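Local coordinates for chromosome partition protein Smc (Pyrococcus furiosus, PDB 3KTA) that is probably required for chromosome condensation and partitioning, this chain being the C-terminal part of its ABC-type ATPase domain, which also shows adenylate kinase activity, at residues F24-I36 / G46-D58. Numbering follows the deposited sequence.
Sequences FAKLSPGGSARLI and GGLEIEAKPAGKD
Arg34 turns the NE and NH2 edge of its guanidinium to Glu51, whose OE1 lies in the guanidinium plane, 2.8 Å from NH2, while Ile36 CG1 lies by one face, toward the rim. The bend at chi3 (-57°) swings that edge across to the neighbouring strand. Both donors meet OE1 from the same face of the carboxylate, the two flat groups being turned 60° apart. Ile36 CD1 packs on Glu51 CB at 3.7 Å, so the acid offers its aliphatic stem as well as its charge; an alanine in place of Glu51 would probably leave the Arg34 guanidinium without its carboxylate mate and freer to turn. Strands 32-37 and 48-53 form an antiparallel hairpin of the ABC-type ATPase domain, with hydrogen-bonded pairs Ser32-Lys53, Arg34-Glu51 and Ile36-Glu49. The other face is apolar and turned to helix 4-27: Leu35 CD2 runs beside Ile50 CG1 (3.9 Å), and both side chains touch Phe20. Further along, the CB of small Ala33 sits 3.4 Å above one face of the Phe24 ring, toward its rim, while Phe24 CZ reaches Ala52 CB (4.0 Å). Beyond the strands, Gly31 CA lies 3.3 Å from Pro54 O, where a side chain would clash with that carbonyl. At the strand end a water bridges Ser32 OG and Gly56 O.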
loop_
_atom_site.group_PDB
_atom_site.type_symbol
_atom_site.label_atom_id
_atom_site.label_comp_id
_atom_site.label_asym_id
_atom_site.label_seq_id
_atom_site.Cartn_x
_atom_site.Cartn_y
_atom_site.Cartn_z
ATOM N N PHE B 24 19.020 -1.928 -0.196
ATOM C CA PHE B 24 19.248 -2.780 0.970
ATOM C C PHE B 24 20.411 -2.263 1.810
ATOM O O PHE B 24 20.307 -2.190 3.034
ATOM C CB PHE B 24 19.506 -4.236 0.571
ATOM C CG PHE B 24 19.574 -5.170 1.744
ATOM C CD1 PHE B 24 18.442 -5.838 2.184
ATOM C CD2 PHE B 24 20.772 -5.374 2.412
ATOM C CE1 PHE B 24 18.507 -6.700 3.270
ATOM C CE2 PHE B 24 20.841 -6.216 3.500
ATOM C CZ PHE B 24 19.708 -6.884 3.931
ATOM N N ALA B 25 21.495 -1.880 1.142
ATOM C CA ALA B 25 22.682 -1.379 1.846
ATOM C C ALA B 25 22.387 -0.066 2.571
ATOM O O ALA B 25 22.923 0.186 3.649
ATOM C CB ALA B 25 23.854 -1.210 0.874
ATOM N N LYS B 26 21.532 0.759 1.981
ATOM C CA LYS B 26 21.107 2.016 2.605
ATOM C C LYS B 26 20.274 1.763 3.857
ATOM O O LYS B 26 20.506 2.370 4.908
ATOM C CB LYS B 26 20.305 2.845 1.599
ATOM C CG LYS B 26 19.976 4.264 2.030
ATOM C CD LYS B 26 19.745 5.153 0.806
ATOM C CE LYS B 26 18.653 4.582 -0.098
ATOM N NZ LYS B 26 18.363 5.457 -1.272
ATOM N N LEU B 27 19.304 0.864 3.747
ATOM C CA LEU B 27 18.398 0.575 4.857
ATOM C C LEU B 27 19.096 -0.175 5.993
ATOM O O LEU B 27 18.745 -0.012 7.159
ATOM C CB LEU B 27 17.188 -0.228 4.370
ATOM C CG LEU B 27 16.244 0.512 3.416
ATOM C CD1 LEU B 27 15.097 -0.418 2.996
ATOM C CD2 LEU B 27 15.705 1.789 4.065
ATOM N N SER B 28 20.066 -1.011 5.641
ATOM C CA SER B 28 20.869 -1.748 6.626
ATOM C C SER B 28 22.357 -1.445 6.469
ATOM O O SER B 28 23.091 -2.211 5.851
ATOM C CB SER B 28 20.641 -3.253 6.490
ATOM O OG SER B 28 19.314 -3.587 6.836
ATOM N N PRO B 29 22.809 -0.318 7.032
ATOM C CA PRO B 29 24.219 0.065 6.884
ATOM C C PRO B 29 25.152 -1.076 7.287
ATOM O O PRO B 29 24.929 -1.725 8.314
ATOM C CB PRO B 29 24.355 1.261 7.831
ATOM C CG PRO B 29 22.973 1.862 7.857
ATOM C CD PRO B 29 22.033 0.677 7.790
ATOM N N GLY B 30 26.164 -1.338 6.461
ATOM C CA GLY B 30 27.091 -2.425 6.719
ATOM C C GLY B 30 26.637 -3.770 6.176
ATOM O O GLY B 30 27.390 -4.745 6.202
ATOM N N GLY B 31 25.403 -3.834 5.690
ATOM C CA GLY B 31 24.879 -5.067 5.135
ATOM C C GLY B 31 24.788 -5.000 3.618
ATOM O O GLY B 31 25.008 -3.954 3.015
ATOM N N SER B 32 24.482 -6.134 3.001
ATOM C CA SER B 32 24.343 -6.191 1.549
ATOM C C SER B 32 23.359 -7.276 1.151
ATOM O O SER B 32 23.089 -8.198 1.919
ATOM C CB SER B 32 25.706 -6.449 0.890
ATOM O OG SER B 32 26.168 -7.765 1.158
ATOM N N ALA B 33 22.816 -7.166 -0.054
ATOM C CA ALA B 33 21.907 -8.189 -0.546
ATOM C C ALA B 33 21.876 -8.206 -2.064
ATOM O O ALA B 33 22.245 -7.223 -2.712
ATOM C CB ALA B 33 20.501 -7.979 0.015
ATOM N N ARG B 34 21.443 -9.335 -2.623
ATOM C CA ARG B 34 21.378 -9.522 -4.075
ATOM C C ARG B 34 20.080 -10.195 -4.501
ATOM O O ARG B 34 19.493 -10.982 -3.750
ATOM C CB ARG B 34 22.519 -10.426 -4.575
ATOM C CG ARG B 34 23.909 -9.860 -4.531
ATOM C CD ARG B 34 24.861 -10.832 -5.246
ATOM N NE ARG B 34 24.833 -12.169 -4.652
ATOM C CZ ARG B 34 24.823 -13.309 -5.342
ATOM N NH1 ARG B 34 24.831 -13.297 -6.671
ATOM N NH2 ARG B 34 24.802 -14.470 -4.700
ATOM N N LEU B 35 19.648 -9.883 -5.717
ATOM C CA LEU B 35 18.648 -10.673 -6.427
ATOM C C LEU B 35 19.381 -11.641 -7.350
ATOM O O LEU B 35 20.362 -11.273 -8.005
ATOM C CB LEU B 35 17.722 -9.789 -7.257
ATOM C CG LEU B 35 16.941 -8.691 -6.529
ATOM C CD1 LEU B 35 15.944 -8.061 -7.478
ATOM C CD2 LEU B 35 16.236 -9.241 -5.296
ATOM N N ILE B 36 18.901 -12.879 -7.410
ATOM C CA ILE B 36 19.554 -13.903 -8.216
ATOM C C ILE B 36 18.528 -14.635 -9.064
ATOM O O ILE B 36 17.538 -15.119 -8.536
ATOM C CB ILE B 36 20.240 -14.929 -7.303
ATOM C CG1 ILE B 36 21.187 -14.222 -6.331
ATOM C CG2 ILE B 36 20.976 -15.984 -8.125
ATOM C CD1 ILE B 36 21.716 -15.120 -5.242
ATOM N N GLY B 46 12.916 -20.370 -14.502
ATOM C CA GLY B 46 13.275 -20.448 -13.099
ATOM C C GLY B 46 12.727 -19.265 -12.319
ATOM O O GLY B 46 12.073 -18.404 -12.886
ATOM N N GLY B 47 12.985 -19.251 -11.014
ATOM C CA GLY B 47 12.483 -18.200 -10.143
ATOM C C GLY B 47 13.485 -17.082 -9.903
ATOM O O GLY B 47 14.541 -17.012 -10.527
ATOM N N LEU B 48 13.145 -16.199 -8.977
ATOM C CA LEU B 48 14.029 -15.099 -8.634
ATOM C C LEU B 48 14.241 -15.140 -7.127
ATOM O O LEU B 48 13.288 -15.008 -6.347
ATOM C CB LEU B 48 13.422 -13.774 -9.113
ATOM C CG LEU B 48 14.242 -12.483 -9.028
ATOM C CD1 LEU B 48 13.618 -11.418 -9.911
ATOM C CD2 LEU B 48 14.344 -11.999 -7.596
ATOM N N GLU B 49 15.484 -15.364 -6.715
ATOM C CA GLU B 49 15.788 -15.555 -5.304
ATOM C C GLU B 49 16.345 -14.291 -4.688
ATOM O O GLU B 49 16.858 -13.436 -5.388
ATOM C CB GLU B 49 16.788 -16.697 -5.108
ATOM C CG GLU B 49 16.151 -18.031 -4.715
ATOM C CD GLU B 49 15.728 -18.088 -3.250
ATOM O OE1 GLU B 49 15.408 -17.031 -2.656
ATOM O OE2 GLU B 49 15.712 -19.202 -2.692
ATOM N N ILE B 50 16.236 -14.187 -3.370
ATOM C CA ILE B 50 16.876 -13.111 -2.627
ATOM C C ILE B 50 17.944 -13.728 -1.751
ATOM O O ILE B 50 17.689 -14.716 -1.066
ATOM C CB ILE B 50 15.858 -12.369 -1.732
ATOM C CG1 ILE B 50 14.805 -11.679 -2.597
ATOM C CG2 ILE B 50 16.568 -11.355 -0.829
ATOM C CD1 ILE B 50 13.679 -11.038 -1.813
ATOM N N GLU B 51 19.144 -13.167 -1.794
ATOM C CA GLU B 51 20.222 -13.570 -0.902
ATOM C C GLU B 51 20.730 -12.363 -0.124
ATOM O O GLU B 51 21.258 -11.413 -0.705
ATOM C CB GLU B 51 21.362 -14.218 -1.694
ATOM C CG GLU B 51 22.621 -14.442 -0.889
ATOM C CD GLU B 51 23.801 -14.796 -1.763
ATOM O OE1 GLU B 51 24.685 -13.929 -1.954
ATOM O OE2 GLU B 51 23.833 -15.938 -2.268
ATOM N N ALA B 52 20.588 -12.404 1.196
ATOM C CA ALA B 52 20.942 -11.251 2.007
ATOM C C ALA B 52 22.013 -11.546 3.061
ATOM O O ALA B 52 22.054 -12.622 3.655
ATOM C CB ALA B 52 19.694 -10.665 2.660
ATOM N N LYS B 53 22.874 -10.562 3.275
ATOM C CA LYS B 53 23.885 -10.589 4.321
ATOM C C LYS B 53 23.640 -9.362 5.175
ATOM O O LYS B 53 24.218 -8.315 4.923
ATOM C CB LYS B 53 25.284 -10.481 3.703
ATOM C CG LYS B 53 25.625 -11.566 2.694
ATOM C CD LYS B 53 26.979 -11.299 2.031
ATOM C CE LYS B 53 27.323 -12.396 1.038
ATOM N NZ LYS B 53 28.656 -12.166 0.419
ATOM N N PRO B 54 22.753 -9.480 6.174
ATOM C CA PRO B 54 22.360 -8.353 7.031
ATOM C C PRO B 54 23.553 -7.635 7.667
ATOM O O PRO B 54 23.504 -6.412 7.836
ATOM C CB PRO B 54 21.499 -9.019 8.106
ATOM C CG PRO B 54 20.928 -10.219 7.431
ATOM C CD PRO B 54 21.999 -10.706 6.485
ATOM N N ALA B 55 24.608 -8.378 7.992
ATOM C CA ALA B 55 25.801 -7.786 8.604
ATOM C C ALA B 55 26.983 -7.662 7.638
ATOM O O ALA B 55 28.090 -7.296 8.044
ATOM C CB ALA B 55 26.205 -8.562 9.860
ATOM N N GLY B 56 26.755 -7.975 6.365
ATOM C CA GLY B 56 27.726 -7.674 5.328
ATOM C C GLY B 56 28.607 -8.834 4.911
ATOM O O GLY B 56 29.081 -8.893 3.772
ATOM N N LYS B 57 28.851 -9.744 5.841
ATOM C CA LYS B 57 29.527 -10.988 5.517
ATOM C C LYS B 57 28.697 -12.109 6.118
ATOM O O LYS B 57 28.181 -11.973 7.231
ATOM C CB LYS B 57 30.950 -10.997 6.077
ATOM C CG LYS B 57 31.031 -11.076 7.592
ATOM N N ASP B 58 28.545 -13.195 5.370
ATOM C CA ASP B 58 27.702 -14.317 5.786
ATOM C C ASP B 58 26.236 -14.093 5.443
ATOM O O ASP B 58 25.583 -13.185 5.973
ATOM C CB ASP B 58 27.854 -14.622 7.276
ATOM C CG ASP B 58 29.242 -15.117 7.626
ATOM O OD1 ASP B 58 29.907 -15.693 6.736
ATOM O OD2 ASP B 58 29.667 -14.929 8.786
HETATM O O HOH W 1 24.951 -4.640 9.422
HETATM O O HOH W 2 28.793 -7.336 1.732
#